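Local coordinates for cytochrome P450 (CYP102L1) (Mycobacterium phage Adler, PDB 6N6Q), which probably acts as a haem-containing monooxygenase of the cytochrome P450 family, encoded by a phage, at residues T34-L39 with V452-T457; E66-I71 with V371-H376; A306-M311 with A326-L331. All coordinates share one frame; numbering follows the deposited sequence.

Contact 1 of 3, residues T34-L39 with V452-T457; sequences TPVQGL and VSETLT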
loop_
_atom_site.group_PDB
_atom_site.type_symbol
_atom_site.label_atom_id
_atom_site.label_comp_id
_atom_site.label_asym_id
_atom_site.label_seq_id
_atom_site.Cartn_x
_atom_site.Cartn_y
_atom_site.Cartn_z
ATOM N N THR A 34 3.095 19.268 -1.025
ATOM C CA THR A 34 3.311 17.831 -1.089
ATOM C C THR A 34 4.563 17.524 -0.278
ATOM O O THR A 34 5.672 17.866 -0.721
ATOM C CB THR A 34 3.475 17.369 -2.531
ATOM O OG1 THR A 34 4.646 17.970 -3.097
ATOM C CG2 THR A 34 2.259 17.772 -3.354
ATOM N N PRO A 35 4.445 16.914 0.906
ATOM C CA PRO A 35 5.616 16.831 1.801
ATOM C C PRO A 35 6.771 16.014 1.244
ATOM O O PRO A 35 7.906 16.508 1.195
ATOM C CB PRO A 35 5.028 16.201 3.073
ATOM C CG PRO A 35 3.561 16.484 3.005
ATOM C CD PRO A 35 3.215 16.430 1.552
ATOM N N VAL A 36 6.517 14.771 0.825
ATOM C CA VAL A 36 7.608 13.897 0.406
ATOM C C VAL A 36 8.245 14.406 -0.882
ATOM O O VAL A 36 9.471 14.365 -1.040
ATOM C CB VAL A 36 7.108 12.450 0.258
ATOM C CG1 VAL A 36 8.258 11.531 -0.122
ATOM C CG2 VAL A 36 6.454 11.985 1.548
ATOM N N GLN A 37 7.431 14.896 -1.819
ATOM C CA GLN A 37 7.987 15.476 -3.036
ATOM C C GLN A 37 8.791 16.739 -2.741
ATOM O O GLN A 37 9.742 17.047 -3.470
ATOM C CB GLN A 37 6.869 15.774 -4.037
ATOM C CG GLN A 37 6.135 14.531 -4.518
ATOM C CD GLN A 37 4.855 14.854 -5.261
ATOM O OE1 GLN A 37 4.853 15.640 -6.209
ATOM N NE2 GLN A 37 3.755 14.247 -4.831
ATOM N N GLY A 38 8.424 17.473 -1.685
ATOM C CA GLY A 38 9.191 18.645 -1.293
ATOM C C GLY A 38 10.495 18.279 -0.612
ATOM O O GLY A 38 11.522 18.930 -0.824
ATOM N N LEU A 39 10.476 17.215 0.196
ATOM C CA LEU A 39 11.700 16.754 0.842
ATOM C C LEU A 39 12.701 16.225 -0.173
ATOM O O LEU A 39 13.912 16.394 0.010
ATOM C CB LEU A 39 11.376 15.678 1.877
ATOM C CG LEU A 39 10.532 16.116 3.074
ATOM C CD1 LEU A 39 10.174 14.926 3.958
ATOM C CD2 LEU A 39 11.262 17.180 3.876
ATOM N N VAL A 452 0.928 14.114 -8.704
ATOM C CA VAL A 452 0.838 13.142 -7.620
ATOM C C VAL A 452 0.448 13.870 -6.343
ATOM O O VAL A 452 1.212 14.704 -5.839
ATOM C CB VAL A 452 2.155 12.375 -7.434
ATOM C CG1 VAL A 452 2.069 11.469 -6.218
ATOM C CG2 VAL A 452 2.474 11.567 -8.682
ATOM N N SER A 453 -0.734 13.556 -5.823
ATOM C CA SER A 453 -1.153 14.056 -4.523
ATOM C C SER A 453 -0.662 13.118 -3.427
ATOM O O SER A 453 -0.311 11.962 -3.673
ATOM C CB SER A 453 -2.675 14.202 -4.457
ATOM O OG SER A 453 -3.314 12.937 -4.448
ATOM N N GLU A 454 -0.634 13.632 -2.201
ATOM C CA GLU A 454 -0.111 12.892 -1.058
ATOM C C GLU A 454 -1.183 12.828 0.021
ATOM O O GLU A 454 -1.530 13.849 0.624
ATOM C CB GLU A 454 1.169 13.536 -0.526
ATOM C CG GLU A 454 2.256 13.693 -1.574
ATOM C CD GLU A 454 3.627 13.909 -0.966
ATOM O OE1 GLU A 454 3.822 13.540 0.213
ATOM O OE2 GLU A 454 4.511 14.446 -1.666
ATOM N N THR A 455 -1.709 11.634 0.250
ATOM C CA THR A 455 -2.612 11.356 1.363
ATOM C C THR A 455 -1.864 10.470 2.363
ATOM O O THR A 455 -0.752 10.839 2.754
ATOM C CB THR A 455 -3.907 10.757 0.830
ATOM O OG1 THR A 455 -3.650 9.435 0.339
ATOM C CG2 THR A 455 -4.461 11.611 -0.302
ATOM N N LEU A 456 -2.413 9.332 2.786
ATOM C CA LEU A 456 -1.590 8.340 3.461
ATOM C C LEU A 456 -0.602 7.696 2.501
ATOM O O LEU A 456 0.422 7.164 2.944
ATOM C CB LEU A 456 -2.470 7.267 4.104
ATOM C CG LEU A 456 -3.480 7.765 5.140
ATOM C CD1 LEU A 456 -4.289 6.606 5.707
ATOM C CD2 LEU A 456 -2.770 8.529 6.251
ATOM N N THR A 457 -0.887 7.738 1.202
ATOM C CA THR A 457 -0.031 7.178 0.169
ATOM C C THR A 457 0.096 8.171 -0.979
ATOM O O THR A 457 -0.598 9.188 -1.034
ATOM C CB THR A 457 -0.581 5.845 -0.362
ATOM O OG1 THR A 457 -1.868 6.060 -0.954
ATOM C CG2 THR A 457 -0.702 4.824 0.758
#

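Contact 2 of 3, residues E66-I71 with V371-H376; sequences ELIEEI and VFVNLH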
loop_
_atom_site.group_PDB
_atom_site.type_symbol
_atom_site.label_atom_id
_atom_site.label_comp_id
_atom_site.label_asym_id
_atom_site.label_seq_id
_atom_site.Cartn_x
_atom_site.Cartn_y
_atom_site.Cartn_z
ATOM N N GLU A 66 24.160 5.019 0.961
ATOM C CA GLU A 66 24.972 4.422 2.020
ATOM C C GLU A 66 24.383 4.700 3.398
ATOM O O GLU A 66 24.451 3.847 4.292
ATOM C CB GLU A 66 26.410 4.934 1.945
ATOM C CG GLU A 66 27.229 4.365 0.797
ATOM C CD GLU A 66 27.059 5.149 -0.488
ATOM O OE1 GLU A 66 26.272 6.122 -0.494
ATOM O OE2 GLU A 66 27.718 4.796 -1.489
ATOM N N LEU A 67 23.808 5.887 3.592
ATOM C CA LEU A 67 23.232 6.219 4.891
ATOM C C LEU A 67 21.979 5.398 5.171
ATOM O O LEU A 67 21.782 4.925 6.297
ATOM C CB LEU A 67 22.921 7.714 4.961
ATOM C CG LEU A 67 24.118 8.658 5.083
ATOM C CD1 LEU A 67 23.673 10.103 4.945
ATOM C CD2 LEU A 67 24.824 8.441 6.408
ATOM N N ILE A 68 21.125 5.212 4.161
ATOM C CA ILE A 68 19.861 4.511 4.374
ATOM C C ILE A 68 20.105 3.055 4.752
ATOM O O ILE A 68 19.463 2.525 5.667
ATOM C CB ILE A 68 18.964 4.632 3.128
ATOM C CG1 ILE A 68 18.340 6.025 3.053
ATOM C CG2 ILE A 68 17.880 3.566 3.137
ATOM C CD1 ILE A 68 17.473 6.235 1.837
ATOM N N GLU A 69 21.034 2.384 4.066
ATOM C CA GLU A 69 21.294 0.983 4.378
ATOM C C GLU A 69 21.879 0.802 5.773
ATOM O O GLU A 69 21.718 -0.272 6.362
ATOM C CB GLU A 69 22.212 0.359 3.323
ATOM C CG GLU A 69 23.497 1.112 3.057
ATOM C CD GLU A 69 24.215 0.605 1.817
ATOM O OE1 GLU A 69 23.694 -0.332 1.173
ATOM O OE2 GLU A 69 25.294 1.140 1.484
ATOM N N GLU A 70 22.543 1.825 6.316
ATOM C CA GLU A 70 22.912 1.789 7.727
ATOM C C GLU A 70 21.681 1.922 8.615
ATOM O O GLU A 70 21.587 1.267 9.659
ATOM C CB GLU A 70 23.918 2.897 8.040
ATOM C CG GLU A 70 25.329 2.624 7.550
ATOM C CD GLU A 70 26.260 3.801 7.777
ATOM O OE1 GLU A 70 26.107 4.826 7.079
ATOM O OE2 GLU A 70 27.137 3.707 8.661
ATOM N N ILE A 71 20.730 2.768 8.212
ATOM C CA ILE A 71 19.487 2.920 8.962
ATOM C C ILE A 71 18.671 1.634 8.921
ATOM O O ILE A 71 17.983 1.292 9.891
ATOM C CB ILE A 71 18.688 4.122 8.418
ATOM C CG1 ILE A 71 19.493 5.413 8.569
ATOM C CG2 ILE A 71 17.357 4.262 9.132
ATOM C CD1 ILE A 71 19.684 5.847 10.004
ATOM N N VAL A 371 14.340 8.831 12.613
ATOM C CA VAL A 371 14.588 9.469 11.329
ATOM C C VAL A 371 13.561 8.956 10.326
ATOM O O VAL A 371 12.824 8.003 10.585
ATOM C CB VAL A 371 16.018 9.211 10.808
ATOM C CG1 VAL A 371 17.057 9.728 11.798
ATOM C CG2 VAL A 371 16.218 7.726 10.535
ATOM N N PHE A 372 13.529 9.603 9.163
ATOM C CA PHE A 372 12.630 9.241 8.076
ATOM C C PHE A 372 13.462 8.831 6.871
ATOM O O PHE A 372 14.313 9.600 6.411
ATOM C CB PHE A 372 11.701 10.404 7.719
ATOM C CG PHE A 372 10.796 10.130 6.548
ATOM C CD1 PHE A 372 9.697 9.296 6.682
ATOM C CD2 PHE A 372 11.033 10.725 5.320
ATOM C CE1 PHE A 372 8.859 9.049 5.607
ATOM C CE2 PHE A 372 10.197 10.482 4.242
ATOM C CZ PHE A 372 9.109 9.644 4.387
ATOM N N VAL A 373 13.223 7.622 6.372
ATOM C CA VAL A 373 13.847 7.148 5.144
ATOM C C VAL A 373 12.956 7.576 3.985
ATOM O O VAL A 373 11.821 7.109 3.859
ATOM C CB VAL A 373 14.049 5.628 5.164
ATOM C CG1 VAL A 373 14.531 5.140 3.807
ATOM C CG2 VAL A 373 15.035 5.239 6.257
ATOM N N ASN A 374 13.460 8.475 3.144
ATOM C CA ASN A 374 12.709 8.986 1.999
ATOM C C ASN A 374 12.925 8.033 0.828
ATOM O O ASN A 374 13.918 8.137 0.103
ATOM C CB ASN A 374 13.148 10.407 1.659
ATOM C CG ASN A 374 12.238 11.079 0.646
ATOM O OD1 ASN A 374 11.568 10.418 -0.145
ATOM N ND2 ASN A 374 12.214 12.406 0.666
ATOM N N LEU A 375 11.986 7.100 0.641
ATOM C CA LEU A 375 12.109 6.134 -0.447
ATOM C C LEU A 375 11.954 6.803 -1.806
ATOM O O LEU A 375 12.651 6.442 -2.761
ATOM C CB LEU A 375 11.075 5.020 -0.289
ATOM C CG LEU A 375 11.302 4.004 0.829
ATOM C CD1 LEU A 375 10.068 3.143 1.002
ATOM C CD2 LEU A 375 12.519 3.146 0.520
ATOM N N HIS A 376 11.042 7.773 -1.914
ATOM C CA HIS A 376 10.829 8.446 -3.191
ATOM C C HIS A 376 12.100 9.130 -3.674
ATOM O O HIS A 376 12.406 9.114 -4.872
ATOM C CB HIS A 376 9.692 9.459 -3.075
ATOM C CG HIS A 376 9.579 10.370 -4.257
ATOM N ND1 HIS A 376 9.805 11.727 -4.175
ATOM C CD2 HIS A 376 9.279 10.116 -5.553
ATOM C CE1 HIS A 376 9.640 12.272 -5.368
ATOM N NE2 HIS A 376 9.320 11.316 -6.222
#

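Contact 3 of 3, residues A306-M311 with A326-L331; sequences AEVDAM and AKLRYL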
loop_
_atom_site.group_PDB
_atom_site.type_symbol
_atom_site.label_atom_id
_atom_site.label_comp_id
_atom_site.label_asym_id
_atom_site.label_seq_id
_atom_site.Cartn_x
_atom_site.Cartn_y
_atom_site.Cartn_z
ATOM N N ALA A 306 1.915 -8.366 -25.134
ATOM C CA ALA A 306 2.352 -9.577 -25.821
ATOM C C ALA A 306 2.624 -10.710 -24.841
ATOM O O ALA A 306 2.420 -11.882 -25.178
ATOM C CB ALA A 306 3.598 -9.290 -26.658
ATOM N N GLU A 307 3.082 -10.384 -23.629
ATOM C CA GLU A 307 3.355 -11.421 -22.641
ATOM C C GLU A 307 2.064 -12.030 -22.109
ATOM O O GLU A 307 2.001 -13.238 -21.849
ATOM C CB GLU A 307 4.188 -10.850 -21.496
ATOM C CG GLU A 307 4.772 -11.901 -20.568
ATOM C CD GLU A 307 5.490 -11.293 -19.377
ATOM O OE1 GLU A 307 4.884 -10.445 -18.685
ATOM O OE2 GLU A 307 6.663 -11.655 -19.139
ATOM N N VAL A 308 1.021 -11.214 -21.941
ATOM C CA VAL A 308 -0.254 -11.736 -21.463
ATOM C C VAL A 308 -1.065 -12.376 -22.583
ATOM O O VAL A 308 -1.937 -13.209 -22.307
ATOM C CB VAL A 308 -1.075 -10.634 -20.771
ATOM C CG1 VAL A 308 -0.278 -10.021 -19.626
ATOM C CG2 VAL A 308 -1.493 -9.563 -21.767
ATOM N N ASP A 309 -0.802 -12.011 -23.842
ATOM C CA ASP A 309 -1.451 -12.700 -24.953
ATOM C C ASP A 309 -0.875 -14.097 -25.139
ATOM O O ASP A 309 -1.611 -15.045 -25.437
ATOM C CB ASP A 309 -1.309 -11.887 -26.241
ATOM C CG ASP A 309 -2.234 -10.685 -26.278
ATOM O OD1 ASP A 309 -2.977 -10.471 -25.296
ATOM O OD2 ASP A 309 -2.215 -9.951 -27.290
ATOM N N ALA A 310 0.439 -14.245 -24.958
ATOM C CA ALA A 310 1.066 -15.552 -25.116
ATOM C C ALA A 310 0.681 -16.504 -23.991
ATOM O O ALA A 310 0.645 -17.721 -24.198
ATOM C CB ALA A 310 2.585 -15.402 -25.187
ATOM N N MET A 311 0.395 -15.976 -22.801
ATOM C CA MET A 311 0.018 -16.837 -21.685
ATOM C C MET A 311 -1.414 -17.341 -21.825
ATOM O O MET A 311 -1.680 -18.527 -21.600
ATOM C CB MET A 311 0.199 -16.089 -20.363
ATOM C CG MET A 311 -0.087 -16.929 -19.128
ATOM S SD MET A 311 1.126 -18.232 -18.849
ATOM C CE MET A 311 2.604 -17.261 -18.569
ATOM N N ALA A 326 3.294 -15.636 -11.477
ATOM C CA ALA A 326 4.711 -15.339 -11.313
ATOM C C ALA A 326 5.512 -15.544 -12.591
ATOM O O ALA A 326 6.652 -15.072 -12.667
ATOM C CB ALA A 326 5.303 -16.192 -10.191
ATOM N N LYS A 327 4.952 -16.228 -13.589
ATOM C CA LYS A 327 5.655 -16.441 -14.847
ATOM C C LYS A 327 5.608 -15.225 -15.764
ATOM O O LYS A 327 6.313 -15.210 -16.779
ATOM C CB LYS A 327 5.083 -17.664 -15.573
ATOM C CG LYS A 327 5.338 -18.985 -14.850
ATOM C CD LYS A 327 4.985 -20.194 -15.708
ATOM C CE LYS A 327 3.489 -20.295 -15.958
ATOM N NZ LYS A 327 3.095 -21.600 -16.566
ATOM N N LEU A 328 4.807 -14.214 -15.437
ATOM C CA LEU A 328 4.753 -12.976 -16.215
ATOM C C LEU A 328 5.909 -12.091 -15.765
ATOM O O LEU A 328 5.762 -11.230 -14.897
ATOM C CB LEU A 328 3.408 -12.282 -16.034
ATOM C CG LEU A 328 2.176 -13.085 -16.455
ATOM C CD1 LEU A 328 0.897 -12.339 -16.106
ATOM C CD2 LEU A 328 2.225 -13.399 -17.942
ATOM N N ARG A 329 7.079 -12.312 -16.371
ATOM C CA ARG A 329 8.284 -11.601 -15.949
ATOM C C ARG A 329 8.192 -10.110 -16.250
ATOM O O ARG A 329 8.468 -9.274 -15.381
ATOM C CB ARG A 329 9.516 -12.201 -16.627
ATOM C CG ARG A 329 10.703 -11.247 -16.667
ATOM C CD ARG A 329 11.803 -11.739 -17.590
ATOM N NE ARG A 329 12.728 -10.667 -17.950
ATOM C CZ ARG A 329 13.805 -10.336 -17.245
ATOM N NH1 ARG A 329 14.100 -10.994 -16.131
ATOM N NH2 ARG A 329 14.588 -9.345 -17.652
ATOM N N TYR A 330 7.814 -9.755 -17.481
ATOM C CA TYR A 330 7.847 -8.348 -17.871
ATOM C C TYR A 330 6.793 -7.537 -17.129
ATOM O O TYR A 330 7.046 -6.390 -16.747
ATOM C CB TYR A 330 7.665 -8.207 -19.380
ATOM C CG TYR A 330 7.851 -6.785 -19.858
ATOM C CD1 TYR A 330 9.122 -6.238 -19.985
ATOM C CD2 TYR A 330 6.759 -5.987 -20.172
ATOM C CE1 TYR A 330 9.300 -4.938 -20.416
ATOM C CE2 TYR A 330 6.929 -4.684 -20.604
ATOM C CZ TYR A 330 8.202 -4.166 -20.724
ATOM O OH TYR A 330 8.378 -2.871 -21.154
ATOM N N LEU A 331 5.605 -8.110 -16.917
ATOM C CA LEU A 331 4.581 -7.400 -16.157
ATOM C C LEU A 331 5.023 -7.168 -14.719
ATOM O O LEU A 331 4.677 -6.144 -14.120
ATOM C CB LEU A 331 3.262 -8.170 -16.199
ATOM C CG LEU A 331 2.029 -7.397 -15.727
ATOM C CD1 LEU A 331 1.935 -6.058 -16.444
ATOM C CD2 LEU A 331 0.766 -8.213 -15.950
#

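Contact 1 of 3, residues T34-L39 with V452-T457
Glu454 reaches from the end of strand 451-454 into the first turn of helix 35-43, and its carboxylate meets two consecutive backbone N-H groups there. This is the tight part of the contact. Val36 N gives a hydrogen bond to Glu454 OE1 at 3.0 Å. Gln37 N gives one to Glu454 OE2, also at 3.0 Å. Both bonds are nearly straight, and each uses the syn lone pair of its oxygen, on the side of the other oxygen. The fork of the carboxylate thus matches the spacing of neighbouring N-H groups in the helix. CG of Glu454 lies beside its own backbone N (chi1 -56°), and the extended chain beyond CG carries the carboxylate across to the helix N-H groups.

Apolar atoms press on the same group. Pro35 CD lies 3.2 Å from Glu454 OE1, and Thr34 CB lies 3.2 Å from Glu454 OE2. Thr34 holds the N-cap position, but its side chain makes no capping bond. Glu454 meets the first turn from far along the chain, and the N-terminal end of the helix would be expected to stabilise its negative charge.

Gln37 adds a second link. Its side chain runs past Glu454 in the opposite direction, with amide and carboxylate planes 20° apart. Gln37 NE2 donates to Val452 O at 2.8 Å, from above the carbonyl plane. A further bond from Gln37 NE2 to Glu454 OE2 is weak.

The other side is looser. The CB of Ser453 points away from the helix, and Thr455 is exposed, with OG1 bonded to Glu281.

Strand 451-454 pairs antiparallel with strand 458-461, and Val452 leans on Phe289 of helix 265-296. Helix segment 35-39 runs at 111° to strand segment 452-454, and Val36 rests against Pro346.

Contact 2 of 3, residues E66-I71 with V371-H376
Ile68 and Ile71, one turn apart on helix 65-71, rest on Val371 and Val373 of strand 370-374. The link between the two segments is apolar, with no hydrogen bond across it, and all of these side chains are buried.

Val373 sits at the middle and uses both its methyls. Its CG1 is anti to the backbone N (chi1 173°) and faces Ile68, while CG2 faces Ile71. Ile68 CD1 comes to 3.7 Å from Val373 CG1, and Ile68 CG2 touches the same methyl at 3.8 Å. One valine methyl therefore meets both branches of the isoleucine. Ile71 CG2 lies 3.8 Å from Val373 CG2, its side chain sliding past the valine in the opposite direction. The same Ile71 methyl also reaches Val371 CG2 at 3.9 Å, so it bridges two residues on one face of the strand. Between them, the CB of Phe372 points away, and its ring meets Phe349.

Polar groups act around this contact rather than across it. Asn374 holds the N-cap position of helix 375-379, and its OD1 accepts a hydrogen bond from Ala377 N. This marks the point where the strand turns directly into the helix. Ile71 O, at the end of helix 65-71, takes a hydrogen bond from Arg350 NH1.

Backbone bonds place the strand inside a mixed sheet. It runs parallel to strand 58-62 on one side and antiparallel to strand 347-352 on the other. Val62 and Trp77 add further side chains beneath the helix. The short segments cross at -124°, with their axes 9.7 Å apart at closest approach. A short helix laid over the main sheet in this way is consistent with helix B lying on the β1 sheet of the cytochrome P450 fold.

Contact 3 of 3, residues A306-M311 with A326-L331
Glu307 puts its carboxylate against the start of another helix and holds two successive backbone N-H groups, those of Tyr330 and Leu331. A side chain of helix 298-311 thus meets the N-terminal N-H groups of helix 329-341. By order in the cytochrome P450 fold, these are probably helix J (298-311) and helix K (329-341).

Tyr330 N donates to Glu307 OE2 at 2.8 Å. Leu331 N donates to Glu307 OE1 at 3.0 Å. Each oxygen is met on its syn side, and each donor lies 17° out of the carboxylate plane. CG of Glu307 is anti to the backbone N (chi1 -168°), and the chain then runs out extended to the helix start. The two bonds should limit rotation of the carboxylate. The helix end would also be expected to favour its negative charge. Arg329 N is close to Glu307 OE2, but its angle is too poor for a hydrogen bond. Leu328 occupies the N-cap position and is the centre of an inverse gamma turn, which leads the chain into the helix.

Beside this polar link lies an apolar patch. Leu328 crosses Glu307 obliquely, and its CD2 lies 4.0 Å from Glu307 CG. Val308 CG1 approaches Leu331 CD2 at 4.2 Å, a looser fit. Leu328 and Leu331 both also touch Val430 of helix 422-439, and Val308 touches Ala434 of the same helix. This third helix packs against both segments.

Lys327 is exposed at the margin of the contact, and Met311 crosses it at about a right angle. The Met311 chain is bent at chi2 and again at chi3 (63°). The second bend brings CE up to two neighbours: Met311 CE is 3.9 Å from Lys327 CB and 3.9 Å from Leu328 CD2.

From the N terminus, the chain first enters contact 1 at helix 35-43. That contact closes the longest loop, returning at strand 451-454 after 412 intervening residues. Contact 2 opens next, at helix 65-71, and closes at strand 370-374. Contact 3 closes a short loop of 14 residues, including most of helix 322-326, between helices 298-311 and 329-341. The three are nested: contact 3 lies inside contact 2, and contact 2 inside contact 1. None cross. Contacts 1 and 2 touch, with Val36 CG1 3.5 Å from Asn374 OD1. Together they tie the N-terminal helices to the main sheet and the hairpin 451-461. Contact 3 stands apart in the helical region, about 19 Å from either at nearest atoms.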